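Local coordinates for protein geranyltranstransferase (Staphylococcus aureus, PDB 1RTR) that catalyses the condensation of geranyl diphosphate with isopentenyl diphosphate to farnesyl diphosphate, a precursor in isoprenoid biosynthesis, at residues 63-66 against 67-70; 127-131 against 132-136; 206-209 against 210-214; 257-260 against 261-265. All coordinates share one frame; numbering follows the deposited sequence.

Contact 1: 63-66 against 67-70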
loop_
_atom_site.group_PDB
_atom_site.type_symbol
_atom_site.label_atom_id
_atom_site.label_comp_id
_atom_site.label_asym_id
_atom_site.label_seq_id
_atom_site.Cartn_x
_atom_site.Cartn_y
_atom_site.Cartn_z
ATOM N N LEU A 63 18.163 13.757 3.852
ATOM C CA LEU A 63 17.104 13.416 4.804
ATOM C C LEU A 63 15.866 12.849 4.109
ATOM O O LEU A 63 15.190 11.984 4.655
ATOM C CB LEU A 63 16.746 14.607 5.691
ATOM C CG LEU A 63 17.705 14.985 6.828
ATOM C CD1 LEU A 63 17.223 16.232 7.578
ATOM C CD2 LEU A 63 17.889 13.847 7.819
ATOM N N GLY A 64 15.594 13.304 2.891
ATOM C CA GLY A 64 14.392 12.903 2.192
ATOM C C GLY A 64 14.575 11.835 1.140
ATOM O O GLY A 64 13.629 11.530 0.399
ATOM N N MET A 65 15.769 11.255 1.060
ATOM C CA MET A 65 16.029 10.258 0.022
ATOM C C MET A 65 15.102 9.052 0.095
ATOM O O MET A 65 14.569 8.627 -0.933
ATOM C CB MET A 65 17.478 9.784 -0.000
ATOM C CG MET A 65 17.760 8.889 -1.223
ATOM S SD MET A 65 17.644 9.813 -2.779
ATOM C CE MET A 65 16.726 8.863 -3.690
ATOM N N LYS A 66 14.906 8.499 1.294
ATOM C CA LYS A 66 14.038 7.336 1.430
ATOM C C LYS A 66 12.596 7.669 1.036
ATOM O O LYS A 66 11.971 6.894 0.307
ATOM C CB LYS A 66 14.141 6.709 2.828
ATOM C CG LYS A 66 15.412 5.865 3.038
ATOM C CD LYS A 66 15.150 4.657 3.944
ATOM C CE LYS A 66 16.353 4.301 4.833
ATOM N NZ LYS A 66 17.367 3.482 4.093
ATOM N N SER A 67 12.095 8.827 1.488
ATOM C CA SER A 67 10.753 9.305 1.116
ATOM C C SER A 67 10.613 9.475 -0.397
ATOM O O SER A 67 9.618 9.046 -0.981
ATOM C CB SER A 67 10.418 10.619 1.825
ATOM O OG SER A 67 10.250 10.410 3.216
ATOM N N ALA A 68 11.634 10.078 -1.023
ATOM C CA ALA A 68 11.714 10.200 -2.476
ATOM C C ALA A 68 11.696 8.844 -3.176
ATOM O O ALA A 68 10.996 8.678 -4.185
ATOM C CB ALA A 68 12.951 11.003 -2.885
ATOM N N ILE A 69 12.457 7.878 -2.656
ATOM C CA ILE A 69 12.453 6.519 -3.213
ATOM C C ILE A 69 11.065 5.898 -3.082
ATOM O O ILE A 69 10.526 5.356 -4.054
ATOM C CB ILE A 69 13.510 5.613 -2.522
ATOM C CG1 ILE A 69 14.934 6.128 -2.760
ATOM C CG2 ILE A 69 13.392 4.184 -3.007
ATOM C CD1 ILE A 69 15.340 6.199 -4.247
ATOM N N ALA A 70 10.496 5.976 -1.876
ATOM C CA ALA A 70 9.107 5.582 -1.642
ATOM C C ALA A 70 8.168 6.210 -2.665
ATOM O O ALA A 70 7.379 5.511 -3.299
ATOM C CB ALA A 70 8.677 5.941 -0.243
HETATM O O HOH W 1 12.953 10.123 3.725
#

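Contact 2: 127-131 against 132-136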
loop_
_atom_site.group_PDB
_atom_site.type_symbol
_atom_site.label_atom_id
_atom_site.label_comp_id
_atom_site.label_asym_id
_atom_site.label_seq_id
_atom_site.Cartn_x
_atom_site.Cartn_y
_atom_site.Cartn_z
ATOM N N ASP A 127 15.999 5.946 9.503
ATOM C CA ASP A 127 16.568 6.410 10.774
ATOM C C ASP A 127 17.084 7.848 10.774
ATOM O O ASP A 127 17.501 8.363 11.815
ATOM C CB ASP A 127 17.658 5.443 11.254
ATOM C CG ASP A 127 17.078 4.167 11.861
ATOM O OD1 ASP A 127 15.864 4.161 12.236
ATOM O OD2 ASP A 127 17.755 3.117 11.997
ATOM N N ARG A 128 17.049 8.505 9.619
ATOM C CA ARG A 128 17.440 9.908 9.545
ATOM C C ARG A 128 16.313 10.831 10.046
ATOM O O ARG A 128 16.542 12.004 10.344
ATOM C CB ARG A 128 17.890 10.263 8.129
ATOM C CG ARG A 128 18.867 9.250 7.544
ATOM C CD ARG A 128 20.003 9.841 6.737
ATOM N NE ARG A 128 19.874 9.520 5.313
ATOM C CZ ARG A 128 20.726 8.774 4.607
ATOM N NH1 ARG A 128 20.495 8.557 3.319
ATOM N NH2 ARG A 128 21.804 8.241 5.174
ATOM N N LEU A 129 15.106 10.278 10.160
ATOM C CA LEU A 129 13.939 11.016 10.626
ATOM C C LEU A 129 13.443 10.469 11.949
ATOM O O LEU A 129 13.538 9.277 12.211
ATOM C CB LEU A 129 12.799 10.952 9.598
ATOM C CG LEU A 129 13.071 10.953 8.087
ATOM C CD1 LEU A 129 11.791 10.672 7.325
ATOM C CD2 LEU A 129 13.690 12.270 7.620
ATOM N N THR A 130 12.905 11.354 12.778
ATOM C CA THR A 130 12.271 10.963 14.035
ATOM C C THR A 130 10.993 10.209 13.726
ATOM O O THR A 130 10.480 10.261 12.601
ATOM C CB THR A 130 11.930 12.209 14.908
ATOM O OG1 THR A 130 10.920 13.000 14.252
ATOM C CG2 THR A 130 13.146 13.158 15.040
ATOM N N ASP A 131 10.464 9.522 14.729
ATOM C CA ASP A 131 9.201 8.824 14.572
ATOM C C ASP A 131 8.046 9.801 14.313
ATOM O O ASP A 131 7.123 9.500 13.536
ATOM C CB ASP A 131 8.955 7.896 15.768
ATOM C CG ASP A 131 9.927 6.709 15.790
ATOM O OD1 ASP A 131 9.975 5.991 16.821
ATOM O OD2 ASP A 131 10.681 6.422 14.819
ATOM N N GLU A 132 8.118 10.977 14.931
ATOM C CA GLU A 132 7.119 12.014 14.711
ATOM C C GLU A 132 7.061 12.446 13.223
ATOM O O GLU A 132 5.982 12.496 12.632
ATOM C CB GLU A 132 7.335 13.194 15.678
ATOM C CG GLU A 132 7.051 14.577 15.105
ATOM C CD GLU A 132 6.165 15.417 16.000
ATOM O OE1 GLU A 132 6.698 16.326 16.681
ATOM O OE2 GLU A 132 4.930 15.168 16.016
ATOM N N VAL A 133 8.211 12.712 12.612
ATOM C CA VAL A 133 8.237 13.140 11.218
ATOM C C VAL A 133 7.840 11.971 10.305
ATOM O O VAL A 133 7.160 12.159 9.292
ATOM C CB VAL A 133 9.622 13.755 10.825
ATOM C CG1 VAL A 133 9.674 14.137 9.373
ATOM C CG2 VAL A 133 9.931 14.973 11.675
ATOM N N LYS A 134 8.247 10.761 10.682
ATOM C CA LYS A 134 7.931 9.564 9.904
ATOM C C LYS A 134 6.427 9.350 9.779
ATOM O O LYS A 134 5.928 9.034 8.698
ATOM C CB LYS A 134 8.564 8.330 10.544
ATOM C CG LYS A 134 10.003 8.084 10.151
ATOM C CD LYS A 134 10.425 6.712 10.619
ATOM C CE LYS A 134 11.422 6.794 11.748
ATOM N NZ LYS A 134 12.337 5.661 11.590
ATOM N N ILE A 135 5.711 9.521 10.886
ATOM C CA ILE A 135 4.256 9.430 10.871
ATOM C C ILE A 135 3.650 10.464 9.917
ATOM O O ILE A 135 2.808 10.124 9.097
ATOM C CB ILE A 135 3.678 9.533 12.317
ATOM C CG1 ILE A 135 4.053 8.291 13.139
ATOM C CG2 ILE A 135 2.172 9.696 12.311
ATOM C CD1 ILE A 135 3.734 6.946 12.473
ATOM N N LYS A 136 4.125 11.706 9.989
ATOM C CA LYS A 136 3.613 12.785 9.150
ATOM C C LYS A 136 3.731 12.464 7.667
ATOM O O LYS A 136 2.753 12.616 6.917
ATOM C CB LYS A 136 4.327 14.089 9.458
ATOM C CG LYS A 136 3.899 14.712 10.752
ATOM C CD LYS A 136 4.455 16.114 10.843
ATOM C CE LYS A 136 4.654 16.536 12.284
ATOM N NZ LYS A 136 5.229 17.907 12.320
#

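Contact 3: 206-209 against 210-214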
loop_
_atom_site.group_PDB
_atom_site.type_symbol
_atom_site.label_atom_id
_atom_site.label_comp_id
_atom_site.label_asym_id
_atom_site.label_seq_id
_atom_site.Cartn_x
_atom_site.Cartn_y
_atom_site.Cartn_z
ATOM N N TYR A 206 1.535 26.485 -4.172
ATOM C CA TYR A 206 2.542 26.329 -5.203
ATOM C C TYR A 206 2.419 24.945 -5.809
ATOM O O TYR A 206 2.352 24.815 -7.033
ATOM C CB TYR A 206 3.956 26.580 -4.665
ATOM C CG TYR A 206 5.047 25.969 -5.533
ATOM C CD1 TYR A 206 5.574 24.705 -5.246
ATOM C CD2 TYR A 206 5.530 26.641 -6.651
ATOM C CE1 TYR A 206 6.576 24.141 -6.048
ATOM C CE2 TYR A 206 6.521 26.085 -7.458
ATOM C CZ TYR A 206 7.044 24.845 -7.146
ATOM O OH TYR A 206 8.015 24.303 -7.944
ATOM N N SER A 207 2.363 23.910 -4.964
ATOM C CA SER A 207 2.355 22.523 -5.457
ATOM C C SER A 207 1.098 22.187 -6.240
ATOM O O SER A 207 1.159 21.495 -7.263
ATOM C CB SER A 207 2.562 21.524 -4.317
ATOM O OG SER A 207 1.360 21.321 -3.595
ATOM N N TYR A 208 -0.041 22.690 -5.762
ATOM C CA TYR A 208 -1.300 22.526 -6.483
ATOM C C TYR A 208 -1.236 23.100 -7.898
ATOM O O TYR A 208 -1.564 22.406 -8.868
ATOM C CB TYR A 208 -2.473 23.148 -5.717
ATOM C CG TYR A 208 -3.706 23.266 -6.579
ATOM C CD1 TYR A 208 -4.042 24.485 -7.187
ATOM C CD2 TYR A 208 -4.527 22.160 -6.810
ATOM C CE1 TYR A 208 -5.173 24.601 -7.986
ATOM C CE2 TYR A 208 -5.662 22.261 -7.620
ATOM C CZ TYR A 208 -5.978 23.488 -8.203
ATOM O OH TYR A 208 -7.092 23.608 -8.999
ATOM N N HIS A 209 -0.803 24.355 -8.020
ATOM C CA HIS A 209 -0.728 25.005 -9.340
ATOM C C HIS A 209 0.299 24.346 -10.230
ATOM O O HIS A 209 0.046 24.112 -11.424
ATOM C CB HIS A 209 -0.465 26.511 -9.211
ATOM C CG HIS A 209 -1.604 27.255 -8.597
ATOM N ND1 HIS A 209 -2.843 27.338 -9.196
ATOM C CD2 HIS A 209 -1.710 27.909 -7.418
ATOM C CE1 HIS A 209 -3.660 28.026 -8.416
ATOM N NE2 HIS A 209 -2.998 28.385 -7.330
ATOM N N LEU A 210 1.449 24.009 -9.648
ATOM C CA LEU A 210 2.478 23.283 -10.392
ATOM C C LEU A 210 1.903 21.987 -10.968
ATOM O O LEU A 210 2.186 21.635 -12.114
ATOM C CB LEU A 210 3.687 22.987 -9.507
ATOM C CG LEU A 210 4.831 22.223 -10.175
ATOM C CD1 LEU A 210 5.564 23.156 -11.132
ATOM C CD2 LEU A 210 5.780 21.658 -9.125
ATOM N N GLY A 211 1.080 21.303 -10.173
ATOM C CA GLY A 211 0.453 20.062 -10.593
ATOM C C GLY A 211 -0.506 20.210 -11.754
ATOM O O GLY A 211 -0.495 19.392 -12.678
ATOM N N MET A 212 -1.343 21.241 -11.707
ATOM C CA MET A 212 -2.278 21.510 -12.799
ATOM C C MET A 212 -1.546 21.883 -14.101
ATOM O O MET A 212 -1.985 21.500 -15.184
ATOM C CB MET A 212 -3.321 22.561 -12.397
ATOM C CG MET A 212 -4.165 22.186 -11.139
ATOM S SD MET A 212 -4.982 20.509 -11.121
ATOM C CE MET A 212 -5.966 20.604 -12.559
ATOM N N MET A 213 -0.412 22.580 -13.996
ATOM C CA MET A 213 0.419 22.875 -15.180
ATOM C C MET A 213 0.716 21.627 -15.986
ATOM O O MET A 213 0.590 21.623 -17.213
ATOM C CB MET A 213 1.744 23.554 -14.803
ATOM C CG MET A 213 1.602 24.945 -14.186
ATOM S SD MET A 213 3.191 25.675 -13.829
ATOM C CE MET A 213 3.830 25.721 -15.494
ATOM N N PHE A 214 1.091 20.569 -15.274
ATOM C CA PHE A 214 1.598 19.313 -15.840
ATOM C C PHE A 214 0.773 18.780 -17.020
ATOM O O PHE A 214 1.300 18.542 -18.109
ATOM C CB PHE A 214 1.665 18.273 -14.705
ATOM C CG PHE A 214 2.477 17.048 -15.024
ATOM C CD1 PHE A 214 3.553 16.696 -14.210
ATOM C CD2 PHE A 214 2.146 16.220 -16.103
ATOM C CE1 PHE A 214 4.310 15.546 -14.482
ATOM C CE2 PHE A 214 2.898 15.071 -16.395
ATOM C CZ PHE A 214 3.983 14.730 -15.579
#

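Contact 4: 257-260 against 261-265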
loop_
_atom_site.group_PDB
_atom_site.type_symbol
_atom_site.label_atom_id
_atom_site.label_comp_id
_atom_site.label_asym_id
_atom_site.label_seq_id
_atom_site.Cartn_x
_atom_site.Cartn_y
_atom_site.Cartn_z
ATOM N N LYS A 257 -5.108 28.811 -19.508
ATOM C CA LYS A 257 -5.187 28.023 -18.286
ATOM C C LYS A 257 -3.789 27.732 -17.752
ATOM O O LYS A 257 -3.499 27.980 -16.572
ATOM C CB LYS A 257 -5.948 26.718 -18.545
ATOM C CG LYS A 257 -6.775 26.265 -17.374
ATOM C CD LYS A 257 -7.707 27.369 -16.920
ATOM C CE LYS A 257 -9.110 26.868 -16.682
ATOM N NZ LYS A 257 -9.938 28.032 -16.243
ATOM N N LEU A 258 -2.930 27.240 -18.644
ATOM C CA LEU A 258 -1.530 27.003 -18.345
ATOM C C LEU A 258 -0.903 28.230 -17.726
ATOM O O LEU A 258 -0.353 28.159 -16.621
ATOM C CB LEU A 258 -0.763 26.602 -19.609
ATOM C CG LEU A 258 0.707 26.166 -19.469
ATOM C CD1 LEU A 258 1.001 25.376 -18.177
ATOM C CD2 LEU A 258 1.112 25.355 -20.681
ATOM N N THR A 259 -1.000 29.358 -18.426
ATOM C CA THR A 259 -0.380 30.605 -17.982
ATOM C C THR A 259 -0.898 31.027 -16.623
ATOM O O THR A 259 -0.131 31.496 -15.791
ATOM C CB THR A 259 -0.591 31.719 -19.043
ATOM O OG1 THR A 259 0.103 31.361 -20.248
ATOM C CG2 THR A 259 0.064 33.034 -18.627
ATOM N N TYR A 260 -2.197 30.857 -16.395
ATOM C CA TYR A 260 -2.790 31.187 -15.102
ATOM C C TYR A 260 -2.161 30.374 -13.939
ATOM O O TYR A 260 -1.874 30.913 -12.868
ATOM C CB TYR A 260 -4.308 30.999 -15.144
ATOM C CG TYR A 260 -4.895 30.781 -13.774
ATOM C CD1 TYR A 260 -5.042 31.846 -12.884
ATOM C CD2 TYR A 260 -5.252 29.501 -13.345
ATOM C CE1 TYR A 260 -5.557 31.641 -11.609
ATOM C CE2 TYR A 260 -5.764 29.289 -12.075
ATOM C CZ TYR A 260 -5.912 30.361 -11.214
ATOM O OH TYR A 260 -6.422 30.159 -9.958
ATOM N N HIS A 261 -1.962 29.078 -14.154
ATOM C CA HIS A 261 -1.323 28.230 -13.156
ATOM C C HIS A 261 0.166 28.563 -12.975
ATOM O O HIS A 261 0.658 28.656 -11.838
ATOM C CB HIS A 261 -1.531 26.758 -13.508
ATOM C CG HIS A 261 -2.921 26.284 -13.246
ATOM N ND1 HIS A 261 -3.528 26.421 -12.016
ATOM C CD2 HIS A 261 -3.841 25.722 -14.062
ATOM C CE1 HIS A 261 -4.758 25.944 -12.081
ATOM N NE2 HIS A 261 -4.973 25.516 -13.314
ATOM N N ARG A 262 0.855 28.753 -14.106
ATOM C CA ARG A 262 2.228 29.264 -14.141
ATOM C C ARG A 262 2.324 30.506 -13.271
ATOM O O ARG A 262 3.172 30.585 -12.396
ATOM C CB ARG A 262 2.631 29.581 -15.592
ATOM C CG ARG A 262 4.072 30.069 -15.842
ATOM C CD ARG A 262 4.457 31.339 -15.088
ATOM N NE ARG A 262 4.741 32.501 -15.940
ATOM C CZ ARG A 262 5.874 32.693 -16.608
ATOM N NH1 ARG A 262 6.032 33.793 -17.321
ATOM N NH2 ARG A 262 6.851 31.791 -16.567
ATOM N N ASP A 263 1.422 31.457 -13.486
ATOM C CA ASP A 263 1.475 32.729 -12.782
ATOM C C ASP A 263 1.184 32.583 -11.309
ATOM O O ASP A 263 1.794 33.257 -10.489
ATOM C CB ASP A 263 0.514 33.745 -13.414
ATOM C CG ASP A 263 1.017 34.276 -14.740
ATOM O OD1 ASP A 263 0.256 34.997 -15.421
ATOM O OD2 ASP A 263 2.160 34.022 -15.192
ATOM N N ALA A 264 0.242 31.711 -10.970
ATOM C CA ALA A 264 -0.140 31.502 -9.569
ATOM C C ALA A 264 0.952 30.745 -8.805
ATOM O O ALA A 264 1.177 31.009 -7.627
ATOM C CB ALA A 264 -1.491 30.786 -9.471
ATOM N N ALA A 265 1.630 29.829 -9.498
ATOM C CA ALA A 265 2.792 29.127 -8.953
ATOM C C ALA A 265 3.897 30.126 -8.635
ATOM O O ALA A 265 4.285 30.265 -7.464
ATOM C CB ALA A 265 3.293 28.070 -9.926
#

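Contact 1: 63-66 against 67-70
Gly64 and Ala68 close the first turn of helix 65-83, with Ala68 N donating to Gly64 O at 2.8 Å and an N-H...O angle of 167°. Gly64 holds the N-cap position. Ile69 N then bonds to Met65 O at 2.8 Å, and Ala70 N to Lys66 O at 2.8 Å, the last almost perfectly straight at 178°. The firm side of the turn is apolar. Met65 bends at its second and third torsions, which turn its methylthio end toward the following turn; its terminal methyl, Met65 CE, lies 4.4 Å from Ala68 CB. Val13 and Leu17 of helix 6-18 cover this face, and Pro47 and Leu51 of helix 45-56 meet Ala68. A polar side with a bound water adjoins it. The water accepts from Ser67 N at 2.7 Å, lies 2.8 Å from Ser67 OG and 3.1 Å from Leu63 O, to which it probably donates. Ser67 can hold it twice because OG sits beside its own backbone N (chi1 -69°). The water thus gives this first-turn N-H a partner and ties it to the 3-10 segment ahead of the helix. Lys66 is the looser residue, its bent, partly exposed chain leading away past Leu122 toward Asp126. Such a glycine-capped start, surrounded by helices 6-18, 45-56 and 105-124, belongs to the all-helical isoprenoid synthase fold.

Contact 2: 127-131 against 132-136
Lys134 N donates to Thr130 O at 3.0 Å and Ile135 N to Asp131 O at 3.0 Å, so that the chain passes from an extended Thr130 straight into the first turn of helix 131-145. Thr130 is the N-cap. Its OG1 lies between the backbone N and the carbonyl carbon (chi1 66°), from where it accepts from Val133 N at 3.2 Å in a nearly straight bond of 165°. The threonine thereby supplies an acceptor to an early N-H of the helix, and Val133 CG2 lies against the same oxygen. Lys134 runs back along the turn. Its CG passes 4.0 Å from Leu129 CB, and its chain lies beside that of Asp131, both pointing the same way. The ammonium end joins a loose charge network: Lys134 NZ is 3.7 Å from Asp131 OD2 and 3.9 Å from Asp127 OD1, both long for salt bridges. Its firmer bond goes to the backbone, to Asp126 O, so the lysine joins the loop that follows helix 105-124 to the next helix while two carboxylates probably steady its charge. Leu129 and Val133 face Ile192 of helix 179-193. Beyond the turn lies the second subunit, whose Ile135 packs on Ile135 and whose Glu132 meets Asp131, placing this helix start at the dimer interface.

Contact 3: 206-209 against 210-214
Leu210, His209 and Met212 lose most surface to this turn of helix 197-227. Leu210 runs alongside Tyr206, one turn earlier, and both point the same way; Leu210 CG is turned opposite its backbone N (chi1 180°), which sends the branch toward the tyrosine, with Leu210 CD2 3.7 Å from Tyr206 OH and 4.0 Å from Tyr206 CZ. That hydroxyl is itself hydrogen-bonded to Leu281 O. Met212 crosses Tyr208 at a slant and lays its CG over one face of the ring, 4.0 Å from the centroid and 23° off the normal, a CH-pi contact. The sulfur follows less squarely: Met212 SD lies 4.7 Å from the Tyr208 centroid in an oblique Met-aromatic contact. His209 takes part mainly through its backbone, Met213 N bonding to His209 O at 3.0 Å, while its ring receives Tyr208 CD1 3.7 Å above the plane, over its centre. The Tyr208 ring is thus held between the methionine on a face and the histidine beside it. Leu210 N to Tyr206 O, at 2.9 Å, continues the regular helical ladder. The turn is flanked by several helices: Leu210 and Met213 meet Phe288 of helix 279-289, Ser207 packs on Val186 of helix 179-193, Met212 reaches helix 167-177, and the ring of His209 meets His261 of helix 245-270, ND1 to ND1, a probable hydrogen bond.

Contact 4: 257-260 against 261-265
Two neighbouring first torsions bring the rings of Tyr260 and His261 together: the tyrosine CG swings opposite its own backbone N (chi1 157°), the histidine CG opposite its carbonyl carbon (chi1 -74°). Tyr260 CD2 then hangs 3.7 Å above the plane of the His261 ring, over its centre, and Tyr260 CE2 comes to 3.5 Å from His261 CE1. With the planes at 58° the rings meet obliquely. Tyr260 is largely exposed, whereas His261 points inward, where ND1 probably bonds to ND1 of His209. On another side of the helix Thr259 and Asp263 run side by side and point the same way, Thr259 CG2 being 3.8 Å from Asp263 OD1. The carboxylate also takes Arg262 NE on its OD2 at 3.1 Å, practically within the guanidinium plane. This ties the arginine's NE to its neighbour while its far end makes a salt bridge with Asp286 and a cation-pi contact with Tyr289. Thr259 OG1 bonds to Tyr289 OH and to Glu255 O. Beneath the side chains runs the alpha-helical ladder, in which Arg262 N meets Leu258 O at 2.9 Å. The turn is part of an amphipathic helix, with Leu258 and His261 packed on helix 197-227 and Tyr260 and Asp263 exposed, in the all-helical isoprenoid synthase fold.

Overall arrangement
The four contacts follow in series along the chain and fall into two pairs. Contacts 1 and 2, with centres about 12 Å apart, touch where Leu63 meets Arg128 and Leu129, at the start of helix 65-83 and of helix 131-145. Contacts 3 and 4 lie closer still, centres about 8 Å apart, on the successive helices 197-227 and 245-270, linked through His209 and His261. The pairs are remote: contacts 1 and 4 lie on opposite sides of the chain's centre, about 28 Å between centres. In this polyprenyl synthetase bundle the first pair thus joins two helix starts, contact 2 alone touching the second subunit, while the second pair joins two later helices.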